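Cytoplasmic protein (Cryptococcus neoformans var. grubii serotype A, PDB 7LPO) is a sterylglucosidase of glycoside hydrolase family 5, which probably hydrolyses the beta-glucosidic bond of steryl glucosides to release sterol and glucose. Local coordinates at residues Y120-I125 with A248-E253; V127-K132 with A255-D260. All blocks are in the same frame, centred on the assembly; numbering follows the deposited sequence.

Interaction 1: residues Y120-I125 with A248-E253; sequences YMDYII and AKRIAE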
ATOM      1  N   TYR A 120      12.680  18.751   2.396  1.00 23.05           N
ATOM      2  CA  TYR A 120      11.910  17.711   1.719  1.00 18.93           C
ATOM      3  C   TYR A 120      10.429  17.954   1.896  1.00 16.63           C
ATOM      4  O   TYR A 120       9.629  17.711   0.972  1.00 17.31           O
ATOM      5  CB  TYR A 120      12.290  16.329   2.244  1.00 18.10           C
ATOM      6  CG  TYR A 120      11.674  15.238   1.404  1.00 20.37           C
ATOM      7  CD1 TYR A 120      12.012  15.101   0.068  1.00 23.86           C
ATOM      8  CD2 TYR A 120      10.723  14.368   1.933  1.00 20.90           C
ATOM      9  CE1 TYR A 120      11.440  14.116  -0.721  1.00 25.40           C
ATOM     10  CE2 TYR A 120      10.153  13.371   1.155  1.00 22.25           C
ATOM     11  CZ  TYR A 120      10.512  13.256  -0.171  1.00 25.25           C
ATOM     12  OH  TYR A 120       9.955  12.282  -0.964  1.00 27.91           O
ATOM     13  N   MET A 121      10.020  18.427   3.066  1.00 20.06           N
ATOM     14  CA  MET A 121       8.654  18.847   3.306  1.00 21.28           C
ATOM     15  C   MET A 121       8.168  19.858   2.228  1.00 22.05           C
ATOM     16  O   MET A 121       7.094  19.717   1.693  1.00 21.85           O
ATOM     17  CB  MET A 121       8.528  19.519   4.652  1.00 19.46           C
ATOM     18  CG  MET A 121       8.791  18.648   5.832  1.00 23.30           C
ATOM     19  SD  MET A 121       7.971  19.195   7.300  1.00 28.83           S
ATOM     20  CE  MET A 121       8.282  17.956   8.461  1.00 29.13           C
ATOM     21  N   ASP A 122       9.019  20.847   1.959  1.00 20.34           N
ATOM     22  CA  ASP A 122       8.655  21.864   0.958  1.00 21.34           C
ATOM     23  C   ASP A 122       8.672  21.283  -0.445  1.00 20.42           C
ATOM     24  O   ASP A 122       7.905  21.725  -1.307  1.00 21.20           O
ATOM     25  CB  ASP A 122       9.637  23.032   1.077  1.00 22.93           C
ATOM     26  CG  ASP A 122       9.469  23.818   2.373  1.00 26.19           C
ATOM     27  OD1 ASP A 122       8.411  23.725   3.012  1.00 29.18           O
ATOM     28  OD2 ASP A 122      10.392  24.552   2.754  1.00 29.50           O
ATOM     29  N   TYR A 123       9.542  20.303  -0.697  1.00 18.06           N
ATOM     30  CA  TYR A 123       9.498  19.607  -1.976  1.00 18.51           C
ATOM     31  C   TYR A 123       8.156  18.904  -2.155  1.00 17.98           C
ATOM     32  O   TYR A 123       7.531  18.999  -3.219  1.00 14.17           O
ATOM     33  CB  TYR A 123      10.641  18.598  -2.090  1.00 19.13           C
ATOM     34  CG  TYR A 123      10.366  17.572  -3.167  1.00 21.02           C
ATOM     35  CD1 TYR A 123      10.621  17.857  -4.500  1.00 20.99           C
ATOM     36  CD2 TYR A 123       9.809  16.333  -2.853  1.00 22.83           C
ATOM     37  CE1 TYR A 123      10.351  16.934  -5.492  1.00 22.28           C
ATOM     38  CE2 TYR A 123       9.536  15.399  -3.843  1.00 22.75           C
ATOM     39  CZ  TYR A 123       9.813  15.705  -5.159  1.00 23.03           C
ATOM     40  OH  TYR A 123       9.545  14.790  -6.153  1.00 23.79           O
ATOM     41  N   ILE A 124       7.701  18.183  -1.122  1.00 15.30           N
ATOM     42  CA  ILE A 124       6.409  17.503  -1.202  1.00 16.45           C
ATOM     43  C   ILE A 124       5.301  18.505  -1.494  1.00 18.06           C
ATOM     44  O   ILE A 124       4.407  18.245  -2.305  1.00 19.67           O
ATOM     45  CB  ILE A 124       6.118  16.724   0.094  1.00 17.96           C
ATOM     46  CG1 ILE A 124       6.998  15.478   0.197  1.00 18.40           C
ATOM     47  CG2 ILE A 124       4.662  16.328   0.142  1.00 17.57           C
ATOM     48  CD1 ILE A 124       7.002  14.846   1.579  1.00 17.91           C
ATOM     49  N   ILE A 125       5.337  19.660  -0.830  1.00 19.03           N
ATOM     50  CA  ILE A 125       4.323  20.686  -1.051  1.00 20.07           C
ATOM     51  C   ILE A 125       4.333  21.141  -2.503  1.00 19.82           C
ATOM     52  O   ILE A 125       3.277  21.323  -3.118  1.00 20.98           O
ATOM     53  CB  ILE A 125       4.544  21.863  -0.082  1.00 22.48           C
ATOM     54  CG1 ILE A 125       3.975  21.497   1.290  1.00 21.38           C
ATOM     55  CG2 ILE A 125       3.929  23.138  -0.631  1.00 22.29           C
ATOM     56  CD1 ILE A 125       4.479  22.369   2.419  1.00 20.43           C
ATOM     57  N   ALA A 248       2.100  17.531   8.052  1.00 15.89           N
ATOM     58  CA  ALA A 248       0.738  18.060   8.012  1.00 15.57           C
ATOM     59  C   ALA A 248       0.709  19.527   8.413  1.00 16.24           C
ATOM     60  O   ALA A 248       0.095  20.357   7.733  1.00 16.53           O
ATOM     61  CB  ALA A 248      -0.177  17.246   8.926  1.00 15.32           C
ATOM     62  N   LYS A 249       1.344  19.857   9.538  1.00 19.98           N
ATOM     63  CA  LYS A 249       1.443  21.248   9.961  1.00 20.87           C
ATOM     64  C   LYS A 249       2.064  22.113   8.874  1.00 19.65           C
ATOM     65  O   LYS A 249       1.593  23.225   8.608  1.00 20.82           O
ATOM     66  CB  LYS A 249       2.270  21.334  11.242  1.00 23.05           C
ATOM     67  CG  LYS A 249       2.537  22.742  11.726  1.00 26.94           C
ATOM     68  CD  LYS A 249       2.787  22.749  13.234  1.00 32.17           C
ATOM     69  CE  LYS A 249       4.187  23.212  13.550  1.00 36.66           C
ATOM     70  NZ  LYS A 249       4.343  24.648  13.199  1.00 40.51           N
ATOM     71  N   ARG A 250       3.133  21.625   8.244  1.00 17.10           N
ATOM     72  CA  ARG A 250       3.794  22.399   7.200  1.00 17.97           C
ATOM     73  C   ARG A 250       2.840  22.697   6.054  1.00 18.82           C
ATOM     74  O   ARG A 250       2.780  23.828   5.560  1.00 20.33           O
ATOM     75  CB  ARG A 250       5.019  21.647   6.685  1.00 21.04           C
ATOM     76  CG  ARG A 250       5.898  22.459   5.763  1.00 24.15           C
ATOM     77  CD  ARG A 250       6.907  23.234   6.573  1.00 25.67           C
ATOM     78  NE  ARG A 250       7.912  23.897   5.749  1.00 27.22           N
ATOM     79  CZ  ARG A 250       8.936  24.581   6.252  1.00 28.08           C
ATOM     80  NH1 ARG A 250       9.081  24.671   7.569  1.00 28.66           N
ATOM     81  NH2 ARG A 250       9.815  25.166   5.450  1.00 28.03           N
ATOM     82  N   ILE A 251       2.106  21.682   5.596  1.00 20.22           N
ATOM     83  CA  ILE A 251       1.132  21.891   4.531  1.00 20.61           C
ATOM     84  C   ILE A 251       0.070  22.878   4.985  1.00 22.85           C
ATOM     85  O   ILE A 251      -0.337  23.769   4.230  1.00 25.58           O
ATOM     86  CB  ILE A 251       0.499  20.552   4.109  1.00 18.78           C
ATOM     87  CG1 ILE A 251       1.510  19.663   3.399  1.00 18.34           C
ATOM     88  CG2 ILE A 251      -0.703  20.794   3.222  1.00 15.69           C
ATOM     89  CD1 ILE A 251       1.058  18.207   3.322  1.00 18.82           C
ATOM     90  N   ALA A 252      -0.402  22.732   6.227  1.00 21.27           N
ATOM     91  CA  ALA A 252      -1.481  23.587   6.707  1.00 22.57           C
ATOM     92  C   ALA A 252      -1.040  25.044   6.817  1.00 25.61           C
ATOM     93  O   ALA A 252      -1.838  25.958   6.573  1.00 27.65           O
ATOM     94  CB  ALA A 252      -1.989  23.077   8.058  1.00 21.51           C
ATOM     95  N   GLU A 253       0.221  25.286   7.177  1.00 29.99           N
ATOM     96  CA  GLU A 253       0.679  26.646   7.422  1.00 28.35           C
ATOM     97  C   GLU A 253       1.266  27.311   6.190  1.00 27.98           C
ATOM     98  O   GLU A 253       1.136  28.530   6.044  1.00 29.58           O
ATOM     99  CB  GLU A 253       1.727  26.667   8.538  1.00 29.43           C
ATOM    100  CG  GLU A 253       1.176  26.288   9.890  1.00 33.65           C
ATOM    101  CD  GLU A 253       2.224  26.304  10.971  1.00 40.03           C
ATOM    102  OE1 GLU A 253       3.424  26.460  10.653  1.00 42.83           O
ATOM    103  OE2 GLU A 253       1.846  26.157  12.148  1.00 43.46           O
TER

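Interaction 2: residues V127-K132 with A255-D260; sequences VLRKCK and AGDLLD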
ATOM      1  N   VAL A 127       5.324  19.368  -5.088  1.00 21.21           N
ATOM      2  CA  VAL A 127       4.715  18.281  -5.852  1.00 20.01           C
ATOM      3  C   VAL A 127       3.200  18.316  -5.705  1.00 16.72           C
ATOM      4  O   VAL A 127       2.462  18.195  -6.685  1.00 19.37           O
ATOM      5  CB  VAL A 127       5.286  16.922  -5.411  1.00 23.35           C
ATOM      6  CG1 VAL A 127       4.535  15.779  -6.097  1.00 26.19           C
ATOM      7  CG2 VAL A 127       6.772  16.855  -5.706  1.00 24.02           C
ATOM      8  N   LEU A 128       2.711  18.507  -4.480  1.00 17.19           N
ATOM      9  CA  LEU A 128       1.267  18.563  -4.278  1.00 19.93           C
ATOM     10  C   LEU A 128       0.641  19.713  -5.060  1.00 21.31           C
ATOM     11  O   LEU A 128      -0.469  19.581  -5.586  1.00 23.04           O
ATOM     12  CB  LEU A 128       0.952  18.690  -2.789  1.00 19.10           C
ATOM     13  CG  LEU A 128       1.358  17.471  -1.967  1.00 20.64           C
ATOM     14  CD1 LEU A 128       1.115  17.701  -0.481  1.00 22.74           C
ATOM     15  CD2 LEU A 128       0.612  16.217  -2.463  1.00 21.05           C
ATOM     16  N   ARG A 129       1.342  20.840  -5.170  1.00 22.54           N
ATOM     17  CA  ARG A 129       0.796  21.966  -5.922  1.00 25.32           C
ATOM     18  C   ARG A 129       0.590  21.610  -7.390  1.00 23.57           C
ATOM     19  O   ARG A 129      -0.433  21.970  -7.984  1.00 22.49           O
ATOM     20  CB  ARG A 129       1.715  23.180  -5.792  1.00 27.11           C
ATOM     21  CG  ARG A 129       1.582  23.898  -4.458  1.00 30.69           C
ATOM     22  CD  ARG A 129       1.934  25.369  -4.591  1.00 33.35           C
ATOM     23  NE  ARG A 129       2.559  25.892  -3.382  1.00 36.53           N
ATOM     24  CZ  ARG A 129       1.888  26.349  -2.330  1.00 40.35           C
ATOM     25  NH1 ARG A 129       0.555  26.349  -2.332  1.00 41.15           N
ATOM     26  NH2 ARG A 129       2.553  26.811  -1.274  1.00 42.71           N
ATOM     27  N   LYS A 130       1.552  20.909  -7.996  1.00 27.63           N
ATOM     28  CA  LYS A 130       1.387  20.483  -9.384  1.00 26.95           C
ATOM     29  C   LYS A 130       0.260  19.466  -9.524  1.00 25.16           C
ATOM     30  O   LYS A 130      -0.498  19.505 -10.501  1.00 23.74           O
ATOM     31  CB  LYS A 130       2.693  19.907  -9.923  1.00 29.46           C
ATOM     32  CG  LYS A 130       3.706  20.966 -10.311  1.00 34.77           C
ATOM     33  CD  LYS A 130       4.848  20.386 -11.130  1.00 39.91           C
ATOM     34  CE  LYS A 130       5.524  21.461 -11.971  1.00 45.00           C
ATOM     35  NZ  LYS A 130       4.584  22.090 -12.947  1.00 49.21           N
ATOM     36  N   CYS A 131       0.132  18.538  -8.570  1.00 20.37           N
ATOM     37  CA  CYS A 131      -1.014  17.630  -8.599  1.00 19.25           C
ATOM     38  C   CYS A 131      -2.322  18.410  -8.604  1.00 18.37           C
ATOM     39  O   CYS A 131      -3.266  18.056  -9.319  1.00 18.27           O
ATOM     40  CB  CYS A 131      -0.972  16.677  -7.407  1.00 19.50           C
ATOM     41  SG  CYS A 131       0.500  15.617  -7.383  1.00 25.84           S
ATOM     42  N   LYS A 132      -2.391  19.487  -7.823  1.00 24.93           N
ATOM     43  CA  LYS A 132      -3.611  20.288  -7.779  1.00 24.01           C
ATOM     44  C   LYS A 132      -3.861  20.987  -9.108  1.00 22.97           C
ATOM     45  O   LYS A 132      -5.000  21.036  -9.586  1.00 23.62           O
ATOM     46  CB  LYS A 132      -3.518  21.307  -6.646  1.00 24.90           C
ATOM     47  CG  LYS A 132      -4.774  22.134  -6.432  1.00 26.75           C
ATOM     48  CD  LYS A 132      -4.522  23.204  -5.379  1.00 29.50           C
ATOM     49  CE  LYS A 132      -5.691  24.167  -5.282  1.00 34.20           C
ATOM     50  NZ  LYS A 132      -5.225  25.509  -4.821  1.00 39.43           N
ATOM     51  N   ALA A 255       0.860  26.015   2.802  1.00 24.32           N
ATOM     52  CA  ALA A 255       0.116  25.754   1.576  1.00 24.29           C
ATOM     53  C   ALA A 255      -1.298  25.308   1.934  1.00 23.40           C
ATOM     54  O   ALA A 255      -1.771  24.251   1.529  1.00 25.40           O
ATOM     55  CB  ALA A 255       0.837  24.713   0.721  1.00 27.13           C
ATOM     56  N   GLY A 256      -1.997  26.124   2.721  1.00 19.20           N
ATOM     57  CA  GLY A 256      -3.311  25.734   3.216  1.00 20.50           C
ATOM     58  C   GLY A 256      -4.330  25.515   2.124  1.00 22.31           C
ATOM     59  O   GLY A 256      -5.329  24.811   2.342  1.00 23.29           O
ATOM     60  N   ASP A 257      -4.118  26.114   0.953  1.00 26.02           N
ATOM     61  CA  ASP A 257      -4.992  25.979  -0.198  1.00 26.55           C
ATOM     62  C   ASP A 257      -5.037  24.556  -0.741  1.00 27.51           C
ATOM     63  O   ASP A 257      -5.966  24.219  -1.474  1.00 30.36           O
ATOM     64  CB  ASP A 257      -4.515  26.890  -1.312  1.00 31.85           C
ATOM     65  CG  ASP A 257      -3.033  26.658  -1.646  1.00 42.40           C
ATOM     66  OD1 ASP A 257      -2.152  27.212  -0.936  1.00 45.42           O
ATOM     67  OD2 ASP A 257      -2.744  25.909  -2.613  1.00 49.26           O
ATOM     68  N   LEU A 258      -4.064  23.723  -0.370  1.00 26.41           N
ATOM     69  CA  LEU A 258      -4.072  22.337  -0.820  1.00 25.80           C
ATOM     70  C   LEU A 258      -5.101  21.513  -0.064  1.00 24.18           C
ATOM     71  O   LEU A 258      -5.580  20.497  -0.576  1.00 25.72           O
ATOM     72  CB  LEU A 258      -2.689  21.719  -0.626  1.00 26.66           C
ATOM     73  CG  LEU A 258      -1.499  22.302  -1.388  1.00 28.67           C
ATOM     74  CD1 LEU A 258      -0.218  21.675  -0.870  1.00 31.91           C
ATOM     75  CD2 LEU A 258      -1.653  22.076  -2.863  1.00 27.95           C
ATOM     76  N   LEU A 259      -5.438  21.915   1.154  1.00 22.92           N
ATOM     77  CA  LEU A 259      -6.249  21.061   2.005  1.00 22.30           C
ATOM     78  C   LEU A 259      -7.669  20.965   1.468  1.00 23.90           C
ATOM     79  O   LEU A 259      -8.259  21.967   1.054  1.00 24.49           O
ATOM     80  CB  LEU A 259      -6.257  21.594   3.429  1.00 23.21           C
ATOM     81  CG  LEU A 259      -4.931  21.549   4.187  1.00 26.57           C
ATOM     82  CD1 LEU A 259      -5.162  22.048   5.612  1.00 27.11           C
ATOM     83  CD2 LEU A 259      -4.317  20.173   4.210  1.00 29.00           C
ATOM     84  N   ASP A 260      -8.193  19.734   1.437  1.00 23.06           N
ATOM     85  CA  ASP A 260      -9.586  19.444   1.100  1.00 25.47           C
ATOM     86  C   ASP A 260      -9.890  19.575  -0.389  1.00 24.52           C
ATOM     87  O   ASP A 260     -10.594  18.728  -0.951  1.00 23.17           O
ATOM     88  CB  ASP A 260     -10.513  20.342   1.928  1.00 26.87           C
ATOM     89  CG  ASP A 260     -10.284  20.177   3.423  1.00 30.24           C
ATOM     90  OD1 ASP A 260     -10.086  19.018   3.856  1.00 29.52           O
ATOM     91  OD2 ASP A 260     -10.280  21.195   4.160  1.00 31.40           O
TER

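Interaction 1: residues Y120-I125 with A248-E253
Arg250 grips Asp122 side-on, so that both carboxylate oxygens have a donor. Arg250 NE donates to Asp122 OD1 at 2.8 Å, with an N-H...O angle of 156°, and NH2 of Arg250 reaches OD2 of Asp122, also at 2.8 Å. Both oxygens are met on their syn side, but the carboxylate and guanidinium planes are turned 32° apart, so the fork is somewhat twisted. The arginine chain bends at chi2, which places CD, and its long aliphatic part suits a residue that must pass greasy neighbours before reaching an acid. Met121 SD lies 3.9 Å from Arg250 CB, the two side chains crossing at about a right angle, and Ile125 CD1 packs on Arg250 CG at 3.6 Å. Deeper in, branched Ile125 and Ile251 slide past each other in opposite directions, CG1 to CG1 at 3.7 Å, with no polar group to satisfy. The hydroxyls of Tyr120 and Tyr123 are bound by the carbonyls of Lys75 and Leu77. The segment axes approach to 10.0 Å at a crossing angle of -55°, a helix-helix packing closed by a bidentate salt bridge and consistent with neighbouring outer helices of the family's TIM barrel. Helix 118-133 packs on helix 232-254 and also on strand 98-104, where Ile124 rests on Tyr101 and Phe103, while Met121 also touches Leu108 of helix 105-109.

Interaction 2: residues V127-K132 with A255-D260
Asp257 draws two basic side chains of helix 118-133 into one salt-bridge network. Arg129 NH1 donates to Asp257 OD1, which accepts through its syn lone pair, at 3.2 Å; the N-H...O angle of 139° makes this a bent bond, although the guanidinium and carboxylate planes are nearly coplanar, 14° apart. Lys132, extended beyond CG, brings NZ to Asp257 OD2 at 3.3 Å, a weak bond. An acid suits this place, since its two oxygens can be shared between cations one turn apart on the helix. Arg129 has a second anchor, because NH2 also donates to the carbonyl oxygen of Glu254, close to the end of helix 232-254.

The apolar contacts centre on Leu258, whose two methyl branches divide the work. CD1 of Leu258 meets Leu128 CB at 3.7 Å, while its CD2 lies over the helix backbone, 3.9 Å from Arg129 CA, and is flanked by Arg129 CG and Lys132 CD, both at 4.0 Å. The aliphatic parts of the two basic chains therefore help to bury the leucine while their charged ends reach Asp257. The small methyl of Ala255 fits close to the guanidinium, with CB 3.4 Å from Arg129 NH2.

Residues 256-258 form a 3-10 turn in the link between helix 232-254 and strand 263-267. Helix 118-133 lies beside it, and Leu128 also packs on Val138 and Met140 of strand 137-143.

Interactions 1 and 2 lie about 9 Å apart, centre to centre, and follow one another along helix 118-133: 120-125 meets the last turns of helix 232-254, and 127-132 meets the connection toward strand 263-267. The segments alternate in sequence, so both chain regions run onward together from interaction 1 to interaction 2. Their apolar sides are continuous, with Ile125 CG2 touching Ala255 CB at 3.7 Å and Ile251 CD1 touching Leu128 CD1 at 3.8 Å. Strands 98-104, 137-143 and 263-267 are successive parallel neighbours, as expected for this family's TIM barrel; interaction 1 joins two helices probably of its outer layer, and interaction 2 joins the first to the loop leading to strand 263-267.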